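Local coordinates for protein carbohydrate esterase family 2 (CE2) (Chaetomium olivicolor, PDB 4XVH) that probably removes acetyl groups from xylan, as a fungal carbohydrate esterase that couples an SGNH-type hydrolase domain to a jelly-roll beta-sandwich domain, at residues 181-186 with 192-197; 240-245 with 249-254; 5-10 with 15-20. All coordinates share one frame; numbering follows the deposited sequence.

Interaction 1 of 3, residues 181-186 with 192-197; sequences MPQLYT and DADGSY
The segments 181-186 and 192-197 come closest at T186 and G195, whose CA atoms lie 4.6 Å apart, where T186, following the short helix 181-184, meets a type II beta turn running from A193 to S196. G195 fills the third position of that turn with a positive phi of 70°, and its N points into the hydroxyl of T186: G195 N donates to T186 OG1 at 3.0 Å in a nearly straight bond. The same hydroxyl donates backwards to Q183 O at 2.7 Å, in the carbonyl plane. Turned between backbone N and carbonyl carbon (chi1 68°), OG1 thus links Q183, in helix 181-184, to the beta turn. Q183 O is gripped twice, by the hydroxyl and the amide of T186. T186 O in turn receives Y197 N at 2.9 Å, well aligned at hydrogen but tilted out of the carbonyl plane, and a water that also donates to Y197 O. Both segments belong to the GDSL-like hydrolase region, in the surface connection between parallel strands 155-160 and 207-211. On the turn itself S196 OG closes onto A193 O at 2.7 Å, beside the backbone bond from S196 N. Farther out, the extended side chain of Q183 carries its amide to the carboxylate of D194. Q183 NE2 donates to D194 OD1 at 3.2 Å from above the carboxylate plane, which is turned 66° from the amide; a second approach, to OD2, is weak. The stronger mate of D194 is R187, in salt bridge with OD1. The side chain of Y197 approaches T186 only at its base, with CB 3.5 Å from T186 O, while its ring leads away to R7, in a cation-pi contact, and edge-to-face to Y188 and F199.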
loop_
_atom_site.group_PDB
_atom_site.type_symbol
_atom_site.label_atom_id
_atom_site.label_comp_id
_atom_site.label_asym_id
_atom_site.label_seq_id
_atom_site.Cartn_x
_atom_site.Cartn_y
_atom_site.Cartn_z
ATOM N N MET A 181 3.252 0.919 12.802
ATOM C CA MET A 181 3.239 0.003 11.651
ATOM C C MET A 181 3.834 -1.390 11.923
ATOM O O MET A 181 3.294 -2.376 11.414
ATOM C CB MET A 181 3.950 0.627 10.443
ATOM C CG MET A 181 3.051 1.572 9.625
ATOM S SD MET A 181 1.323 1.061 9.398
ATOM C CE MET A 181 1.485 -0.413 8.389
ATOM N N PRO A 182 4.930 -1.493 12.709
ATOM C CA PRO A 182 5.461 -2.856 12.894
ATOM C C PRO A 182 4.441 -3.807 13.527
ATOM O O PRO A 182 4.314 -4.956 13.099
ATOM C CB PRO A 182 6.688 -2.640 13.823
ATOM C CG PRO A 182 7.193 -1.230 13.360
ATOM C CD PRO A 182 5.870 -0.469 13.225
ATOM N N GLN A 183 3.712 -3.329 14.524
ATOM C CA GLN A 183 2.667 -4.131 15.134
ATOM C C GLN A 183 1.575 -4.485 14.124
ATOM O O GLN A 183 1.110 -5.621 14.086
ATOM C CB GLN A 183 2.057 -3.391 16.348
ATOM C CG GLN A 183 0.859 -4.075 16.997
ATOM C CD GLN A 183 0.292 -3.248 18.177
ATOM O OE1 GLN A 183 0.842 -2.205 18.521
ATOM N NE2 GLN A 183 -0.803 -3.719 18.787
ATOM N N LEU A 184 1.155 -3.500 13.337
ATOM C CA LEU A 184 0.099 -3.703 12.361
ATOM C C LEU A 184 0.527 -4.730 11.318
ATOM O O LEU A 184 -0.282 -5.517 10.839
ATOM C CB LEU A 184 -0.269 -2.370 11.693
ATOM C CG LEU A 184 -0.962 -1.437 12.729
ATOM C CD1 LEU A 184 -1.290 -0.056 12.162
ATOM C CD2 LEU A 184 -2.196 -2.088 13.361
ATOM N N TYR A 185 1.809 -4.704 10.966
ATOM C CA TYR A 185 2.361 -5.674 10.017
ATOM C C TYR A 185 2.273 -7.142 10.487
ATOM O O TYR A 185 2.467 -8.063 9.670
ATOM C CB TYR A 185 3.814 -5.322 9.704
ATOM C CG TYR A 185 4.452 -6.077 8.547
ATOM C CD1 TYR A 185 4.097 -5.805 7.217
ATOM C CD2 TYR A 185 5.429 -7.027 8.784
ATOM C CE1 TYR A 185 4.706 -6.483 6.165
ATOM C CE2 TYR A 185 6.026 -7.693 7.755
ATOM C CZ TYR A 185 5.671 -7.437 6.458
ATOM O OH TYR A 185 6.319 -8.116 5.446
ATOM N N THR A 186 1.960 -7.378 11.764
ATOM C CA THR A 186 1.799 -8.769 12.233
ATOM C C THR A 186 0.372 -9.288 12.065
ATOM O O THR A 186 0.084 -10.455 12.366
ATOM C CB THR A 186 2.162 -8.960 13.726
ATOM O OG1 THR A 186 1.206 -8.281 14.547
ATOM C CG2 THR A 186 3.569 -8.441 14.039
ATOM N N ASP A 192 -7.504 -7.390 12.583
ATOM C CA ASP A 192 -7.426 -8.714 13.199
ATOM C C ASP A 192 -6.433 -8.694 14.375
ATOM O O ASP A 192 -5.737 -7.703 14.596
ATOM C CB ASP A 192 -7.059 -9.769 12.147
ATOM C CG ASP A 192 -8.165 -9.938 11.094
ATOM O OD1 ASP A 192 -9.311 -9.536 11.393
ATOM O OD2 ASP A 192 -7.918 -10.490 9.995
ATOM N N ALA A 193 -6.392 -9.773 15.144
ATOM C CA ALA A 193 -5.519 -9.850 16.320
ATOM C C ALA A 193 -4.059 -9.656 15.943
ATOM O O ALA A 193 -3.630 -10.040 14.848
ATOM C CB ALA A 193 -5.692 -11.165 17.020
ATOM N N ASP A 194 -3.305 -9.065 16.864
ATOM C CA ASP A 194 -1.853 -9.048 16.767
ATOM C C ASP A 194 -1.334 -10.452 16.534
ATOM O O ASP A 194 -1.846 -11.420 17.100
ATOM C CB ASP A 194 -1.238 -8.456 18.026
ATOM C CG ASP A 194 -1.685 -7.025 18.265
ATOM O OD1 ASP A 194 -1.907 -6.299 17.279
ATOM O OD2 ASP A 194 -1.820 -6.632 19.431
ATOM N N GLY A 195 -0.345 -10.560 15.659
ATOM C CA GLY A 195 0.225 -11.850 15.325
ATOM C C GLY A 195 -0.659 -12.797 14.523
ATOM O O GLY A 195 -0.316 -13.975 14.378
ATOM N N SER A 196 -1.772 -12.312 13.978
ATOM C CA SER A 196 -2.676 -13.215 13.271
ATOM C C SER A 196 -2.211 -13.537 11.844
ATOM O O SER A 196 -2.726 -14.460 11.257
ATOM C CB SER A 196 -4.116 -12.657 13.232
ATOM O OG SER A 196 -4.198 -11.375 12.608
ATOM N N TYR A 197 -1.279 -12.784 11.266
ATOM C CA TYR A 197 -0.734 -13.202 9.959
ATOM C C TYR A 197 0.272 -14.342 10.126
ATOM O O TYR A 197 1.290 -14.171 10.786
ATOM C CB TYR A 197 -0.061 -12.028 9.225
ATOM C CG TYR A 197 0.367 -12.361 7.787
ATOM C CD1 TYR A 197 -0.557 -12.848 6.839
ATOM C CD2 TYR A 197 1.677 -12.172 7.380
ATOM C CE1 TYR A 197 -0.164 -13.143 5.530
ATOM C CE2 TYR A 197 2.083 -12.451 6.077
ATOM C CZ TYR A 197 1.158 -12.945 5.160
ATOM O OH TYR A 197 1.586 -13.240 3.888
HETATM O O HOH W 1 2.023 -12.325 12.406
#

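Interaction 2 of 3, residues 240-245 with 249-254; sequences QDIQKH and AHFFLL
Q243, near the end of helix 228-243, and A249, just ahead of strand 250-254, bring the two backbones nearest, with 7.3 Å between their CA atoms; no direct hydrogen bond crosses, and side chains span the gap. The ring of F251 does most of the work, touched by both I242 and Q243. I242 comes to its edge: the CG2 methyl, anti to the backbone N, lies near the ring plane 3.7 Å from F251 CE2, and CB stands almost as close to the same atom. Q243 approaches obliquely with the aliphatic part of its chain, CG resting 3.5 Å from F251 CE1. Extended beyond CG, the chain carries its amide past the ring, the two planes standing 88° apart. Its NE2 then donates to a water at 2.9 Å, and that water donates to A249 O at 2.7 Å, so a polar bridge runs beside the apolar contact. The water sits in the plane of the F251 ring, at its edge. This is the return leg of a beta-alpha-beta crossover: parallel strand 207-211 leads through helix 228-243 into its neighbour 250-254 in the central sheet of the hydrolase domain. F251 also touches V208 on that neighbouring strand, whereas the next residue, F252, packs against helix 309-327 on the other side of the sheet. I242 extends the apolar layer to Y185. Helix and sheet are therefore held here by dispersion between hydrocarbon groups, which sets little direction of its own; the bonds with direction pass through the single bridging water, which supplies A249 O with a donor and Q243 NE2 with an acceptor, and is likely to limit how freely the amide can turn.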
loop_
_atom_site.group_PDB
_atom_site.type_symbol
_atom_site.label_atom_id
_atom_site.label_comp_id
_atom_site.label_asym_id
_atom_site.label_seq_id
_atom_site.Cartn_x
_atom_site.Cartn_y
_atom_site.Cartn_z
ATOM N N GLN A 240 15.082 -6.233 10.602
ATOM C CA GLN A 240 15.531 -7.492 11.162
ATOM C C GLN A 240 14.317 -8.364 11.502
ATOM O O GLN A 240 14.327 -9.572 11.246
ATOM C CB GLN A 240 16.412 -7.247 12.384
ATOM C CG GLN A 240 17.785 -6.707 12.011
ATOM C CD GLN A 240 18.585 -6.220 13.204
ATOM O OE1 GLN A 240 18.040 -5.968 14.273
ATOM N NE2 GLN A 240 19.888 -6.093 13.024
ATOM N N ASP A 241 13.260 -7.754 12.046
ATOM C CA ASP A 241 12.048 -8.513 12.375
ATOM C C ASP A 241 11.399 -9.109 11.106
ATOM O O ASP A 241 10.940 -10.263 11.121
ATOM C CB ASP A 241 11.038 -7.640 13.122
ATOM C CG ASP A 241 11.473 -7.325 14.548
ATOM O OD1 ASP A 241 12.382 -8.001 15.078
ATOM O OD2 ASP A 241 10.900 -6.399 15.135
ATOM N N ILE A 242 11.385 -8.356 10.006
ATOM C CA ILE A 242 10.817 -8.893 8.764
ATOM C C ILE A 242 11.701 -10.024 8.207
ATOM O O ILE A 242 11.206 -11.007 7.630
ATOM C CB ILE A 242 10.629 -7.774 7.695
ATOM C CG1 ILE A 242 9.706 -6.690 8.258
ATOM C CG2 ILE A 242 10.067 -8.337 6.371
ATOM C CD1 ILE A 242 9.606 -5.472 7.364
ATOM N N GLN A 243 13.006 -9.901 8.432
ATOM C CA GLN A 243 13.960 -10.887 7.949
ATOM C C GLN A 243 13.834 -12.219 8.677
ATOM O O GLN A 243 14.280 -13.242 8.167
ATOM C CB GLN A 243 15.387 -10.363 8.090
ATOM C CG GLN A 243 15.748 -9.245 7.124
ATOM C CD GLN A 243 17.136 -8.710 7.416
ATOM O OE1 GLN A 243 17.491 -8.486 8.583
ATOM N NE2 GLN A 243 17.950 -8.567 6.377
ATOM N N LYS A 244 13.228 -12.211 9.859
ATOM C CA LYS A 244 12.874 -13.471 10.520
ATOM C C LYS A 244 12.005 -14.322 9.583
ATOM O O LYS A 244 12.090 -15.557 9.576
ATOM C CB LYS A 244 12.138 -13.210 11.840
ATOM C CG LYS A 244 13.045 -12.737 12.970
ATOM C CD LYS A 244 12.283 -12.612 14.306
ATOM C CE LYS A 244 13.234 -12.695 15.525
ATOM N NZ LYS A 244 13.174 -11.522 16.465
ATOM N N HIS A 245 11.171 -13.653 8.778
ATOM C CA HIS A 245 10.275 -14.373 7.876
ATOM C C HIS A 245 10.794 -14.452 6.447
ATOM O O HIS A 245 10.620 -15.455 5.772
ATOM C CB HIS A 245 8.898 -13.720 7.883
ATOM C CG HIS A 245 8.299 -13.615 9.251
ATOM N ND1 HIS A 245 7.904 -14.722 9.976
ATOM C CD2 HIS A 245 8.052 -12.540 10.037
ATOM C CE1 HIS A 245 7.422 -14.332 11.141
ATOM N NE2 HIS A 245 7.502 -13.012 11.206
ATOM N N ALA A 249 15.064 -11.474 1.390
ATOM C CA ALA A 249 14.522 -10.312 0.670
ATOM C C ALA A 249 15.509 -9.156 0.651
ATOM O O ALA A 249 16.275 -8.983 1.607
ATOM C CB ALA A 249 13.212 -9.844 1.313
ATOM N N HIS A 250 15.474 -8.350 -0.412
ATOM C CA HIS A 250 16.141 -7.054 -0.382
ATOM C C HIS A 250 15.181 -5.996 0.153
ATOM O O HIS A 250 13.975 -6.054 -0.109
ATOM C CB HIS A 250 16.646 -6.656 -1.766
ATOM C CG HIS A 250 17.874 -7.409 -2.176
ATOM N ND1 HIS A 250 19.083 -6.795 -2.410
ATOM C CD2 HIS A 250 18.082 -8.734 -2.367
ATOM C CE1 HIS A 250 19.991 -7.709 -2.718
ATOM N NE2 HIS A 250 19.403 -8.892 -2.719
ATOM N N PHE A 251 15.719 -5.033 0.901
ATOM C CA PHE A 251 14.878 -4.004 1.507
ATOM C C PHE A 251 15.175 -2.636 0.892
ATOM O O PHE A 251 16.355 -2.263 0.700
ATOM C CB PHE A 251 15.092 -3.987 3.038
ATOM C CG PHE A 251 14.526 -5.205 3.721
ATOM C CD1 PHE A 251 15.182 -6.425 3.626
ATOM C CD2 PHE A 251 13.298 -5.138 4.378
ATOM C CE1 PHE A 251 14.674 -7.559 4.220
ATOM C CE2 PHE A 251 12.758 -6.251 4.976
ATOM C CZ PHE A 251 13.441 -7.483 4.891
ATOM N N PHE A 252 14.106 -1.896 0.607
ATOM C CA PHE A 252 14.171 -0.599 -0.047
ATOM C C PHE A 252 13.550 0.440 0.873
ATOM O O PHE A 252 12.324 0.483 1.060
ATOM C CB PHE A 252 13.485 -0.683 -1.422
ATOM C CG PHE A 252 14.190 -1.655 -2.335
ATOM C CD1 PHE A 252 13.887 -3.018 -2.279
ATOM C CD2 PHE A 252 15.268 -1.247 -3.114
ATOM C CE1 PHE A 252 14.587 -3.949 -3.044
ATOM C CE2 PHE A 252 15.981 -2.205 -3.907
ATOM C CZ PHE A 252 15.620 -3.542 -3.864
ATOM N N LEU A 253 14.421 1.261 1.455
ATOM C CA LEU A 253 14.053 2.234 2.482
ATOM C C LEU A 253 14.008 3.642 1.901
ATOM O O LEU A 253 15.020 4.178 1.445
ATOM C CB LEU A 253 15.047 2.168 3.650
ATOM C CG LEU A 253 15.353 0.766 4.196
ATOM C CD1 LEU A 253 16.231 0.815 5.472
ATOM C CD2 LEU A 253 14.115 -0.058 4.484
ATOM N N LEU A 254 12.831 4.234 1.893
ATOM C CA LEU A 254 12.642 5.524 1.225
ATOM C C LEU A 254 12.506 6.672 2.210
ATOM O O LEU A 254 11.911 6.523 3.266
ATOM C CB LEU A 254 11.379 5.514 0.347
ATOM C CG LEU A 254 11.394 4.843 -1.030
ATOM C CD1 LEU A 254 11.535 3.322 -0.940
ATOM C CD2 LEU A 254 10.090 5.250 -1.809
HETATM O O HOH W 2 17.398 -9.866 3.892
#

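Interaction 3 of 3, residues 5-10 with 15-20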
loop_
_atom_site.group_PDB
_atom_site.type_symbol
_atom_site.label_atom_id
_atom_site.label_comp_id
_atom_site.label_asym_id
_atom_site.label_seq_id
_atom_site.Cartn_x
_atom_site.Cartn_y
_atom_site.Cartn_z
ATOM N N LEU A 5 -5.765 -11.297 -4.089
ATOM C CA LEU A 5 -4.648 -10.399 -4.263
ATOM C C LEU A 5 -4.309 -9.706 -2.950
ATOM O O LEU A 5 -5.204 -9.212 -2.263
ATOM C CB LEU A 5 -4.989 -9.363 -5.334
ATOM C CG LEU A 5 -5.460 -9.993 -6.645
ATOM C CD1 LEU A 5 -5.896 -8.935 -7.676
ATOM C CD2 LEU A 5 -4.337 -10.852 -7.201
ATOM N N GLY A 6 -3.024 -9.675 -2.603
ATOM C CA GLY A 6 -2.609 -8.998 -1.388
ATOM C C GLY A 6 -2.862 -9.855 -0.159
ATOM O O GLY A 6 -3.205 -11.041 -0.271
ATOM N N ARG A 7 -2.719 -9.250 1.021
ATOM C CA ARG A 7 -2.838 -9.987 2.255
ATOM C C ARG A 7 -4.313 -10.040 2.660
ATOM O O ARG A 7 -4.866 -9.035 3.114
ATOM C CB ARG A 7 -1.983 -9.338 3.345
ATOM C CG ARG A 7 -1.968 -10.088 4.684
ATOM C CD ARG A 7 -1.193 -9.298 5.729
ATOM N NE ARG A 7 0.245 -9.287 5.461
ATOM C CZ ARG A 7 1.141 -8.892 6.363
ATOM N NH1 ARG A 7 0.706 -8.476 7.563
ATOM N NH2 ARG A 7 2.455 -8.927 6.093
ATOM N N VAL A 8 -4.954 -11.195 2.446
ATOM C CA VAL A 8 -6.383 -11.350 2.739
ATOM C C VAL A 8 -6.592 -12.574 3.611
ATOM O O VAL A 8 -6.221 -13.675 3.236
ATOM C CB VAL A 8 -7.225 -11.469 1.463
ATOM C CG1 VAL A 8 -8.730 -11.719 1.783
ATOM C CG2 VAL A 8 -7.068 -10.187 0.608
ATOM N N ASN A 9 -7.162 -12.366 4.791
ATOM C CA ASN A 9 -7.406 -13.480 5.705
ATOM C C ASN A 9 -8.461 -14.404 5.105
ATOM O O ASN A 9 -9.603 -14.005 4.948
ATOM C CB ASN A 9 -7.852 -12.948 7.065
ATOM C CG ASN A 9 -7.947 -14.029 8.137
ATOM O OD1 ASN A 9 -7.982 -15.233 7.857
ATOM N ND2 ASN A 9 -8.023 -13.580 9.385
ATOM N N PRO A 10 -8.080 -15.646 4.754
ATOM C CA PRO A 10 -9.086 -16.528 4.147
ATOM C C PRO A 10 -10.206 -16.937 5.107
ATOM O O PRO A 10 -11.223 -17.424 4.629
ATOM C CB PRO A 10 -8.271 -17.749 3.707
ATOM C CG PRO A 10 -7.075 -17.769 4.624
ATOM C CD PRO A 10 -6.774 -16.309 4.932
ATOM N N LEU A 15 -11.487 -7.725 2.473
ATOM C CA LEU A 15 -10.583 -6.817 1.783
ATOM C C LEU A 15 -10.329 -5.644 2.705
ATOM O O LEU A 15 -11.117 -4.697 2.779
ATOM C CB LEU A 15 -11.172 -6.371 0.454
ATOM C CG LEU A 15 -11.579 -7.528 -0.462
ATOM C CD1 LEU A 15 -12.078 -6.890 -1.766
ATOM C CD2 LEU A 15 -10.407 -8.506 -0.739
ATOM N N SER A 16 -9.231 -5.741 3.433
ATOM C CA SER A 16 -8.905 -4.792 4.489
ATOM C C SER A 16 -7.762 -3.866 4.066
ATOM O O SER A 16 -7.937 -2.655 3.978
ATOM C CB SER A 16 -8.520 -5.547 5.763
ATOM O OG SER A 16 -8.119 -4.634 6.759
ATOM N N TRP A 17 -6.578 -4.419 3.810
ATOM C CA TRP A 17 -5.465 -3.579 3.363
ATOM C C TRP A 17 -5.728 -2.945 1.976
ATOM O O TRP A 17 -6.497 -3.474 1.167
ATOM C CB TRP A 17 -4.170 -4.417 3.347
ATOM C CG TRP A 17 -3.756 -4.907 4.700
ATOM C CD1 TRP A 17 -3.769 -6.210 5.144
ATOM C CD2 TRP A 17 -3.320 -4.105 5.822
ATOM N NE1 TRP A 17 -3.338 -6.265 6.461
ATOM C CE2 TRP A 17 -3.053 -4.991 6.895
ATOM C CE3 TRP A 17 -3.134 -2.727 6.023
ATOM C CZ2 TRP A 17 -2.596 -4.542 8.145
ATOM C CZ3 TRP A 17 -2.674 -2.287 7.267
ATOM C CH2 TRP A 17 -2.406 -3.192 8.304
ATOM N N PRO A 18 -5.097 -1.790 1.701
ATOM C CA PRO A 18 -5.189 -1.184 0.372
ATOM C C PRO A 18 -4.672 -2.145 -0.679
ATOM O O PRO A 18 -3.728 -2.900 -0.405
ATOM C CB PRO A 18 -4.254 0.038 0.460
ATOM C CG PRO A 18 -4.159 0.343 1.934
ATOM C CD PRO A 18 -4.185 -1.036 2.580
ATOM N N GLY A 19 -5.278 -2.121 -1.861
ATOM C CA GLY A 19 -4.771 -2.916 -2.975
ATOM C C GLY A 19 -5.266 -4.345 -2.955
ATOM O O GLY A 19 -5.084 -5.051 -3.953
ATOM N N THR A 20 -5.887 -4.792 -1.854
ATOM C CA THR A 20 -6.319 -6.195 -1.822
ATOM C C THR A 20 -7.524 -6.431 -2.737
ATOM O O THR A 20 -8.288 -5.506 -3.044
ATOM C CB THR A 20 -6.681 -6.662 -0.403
ATOM O OG1 THR A 20 -7.596 -5.737 0.189
ATOM C CG2 THR A 20 -5.383 -6.777 0.451
HETATM O O HOH W 3 -6.943 -7.562 3.885
#
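R7 O takes a hydrogen bond of 2.7 Å from a water that in turn accepts from S16 N, and two carbon groups rest against the same oxygen: W17 CD1, which brings the indole edge up in plane at 3.6 Å, and T20 CG2 at 3.5 Å. These are loops of the jelly-roll beta sandwich: the chain crosses from strand 3-5 in one sheet to strand 14-15 in the other and returns to strand 21-28. The return closes in a type II beta turn from W17 to T20, with G19 at its positive-phi position; T20 OG1, set between backbone N and carbonyl carbon (chi1 51°), donates to W17 O at 2.7 Å. The aliphatic chain of R7 runs alongside W17, with R7 CD 3.8 Å from W17 NE1, while its NH1 bonds Y185 O and R187 O. W17 NE1 donates to Y188 O. V8 CG2 touches both L15 CD2 and T20 CB. Replacing T20 by an alanine would probably leave W17 O without its short side-chain bond and open a gap beside R7 O where CG2 now sits. L5 O meets the CA-H of T20, carbon to oxygen 3.2 Å, with 131° at the hydrogen.

Interactions 2 and 3 are buried, whereas interaction 1 is largely a surface contact. Interaction 3 belongs to the beta-sandwich domain and interactions 1 and 2 to the hydrolase domain, yet 1 and 3 meet across the domain boundary, where R7 crosses over and N9 ND2 bonds D192 OD2. Y185 also joins 1 to 2, its CE2 resting 3.8 Å from I242 CG1. Interactions 2 and 3 do not touch, their nearest atoms being about 8 Å apart. Direct hydrogen bonds dominate the exposed contact; interaction 2 relies on apolar packing, interaction 3 on apolar contacts together with carbonyl oxygens facing carbon groups. All three have a bridging water, in 2 and 3 the only hydrogen-bonded link across.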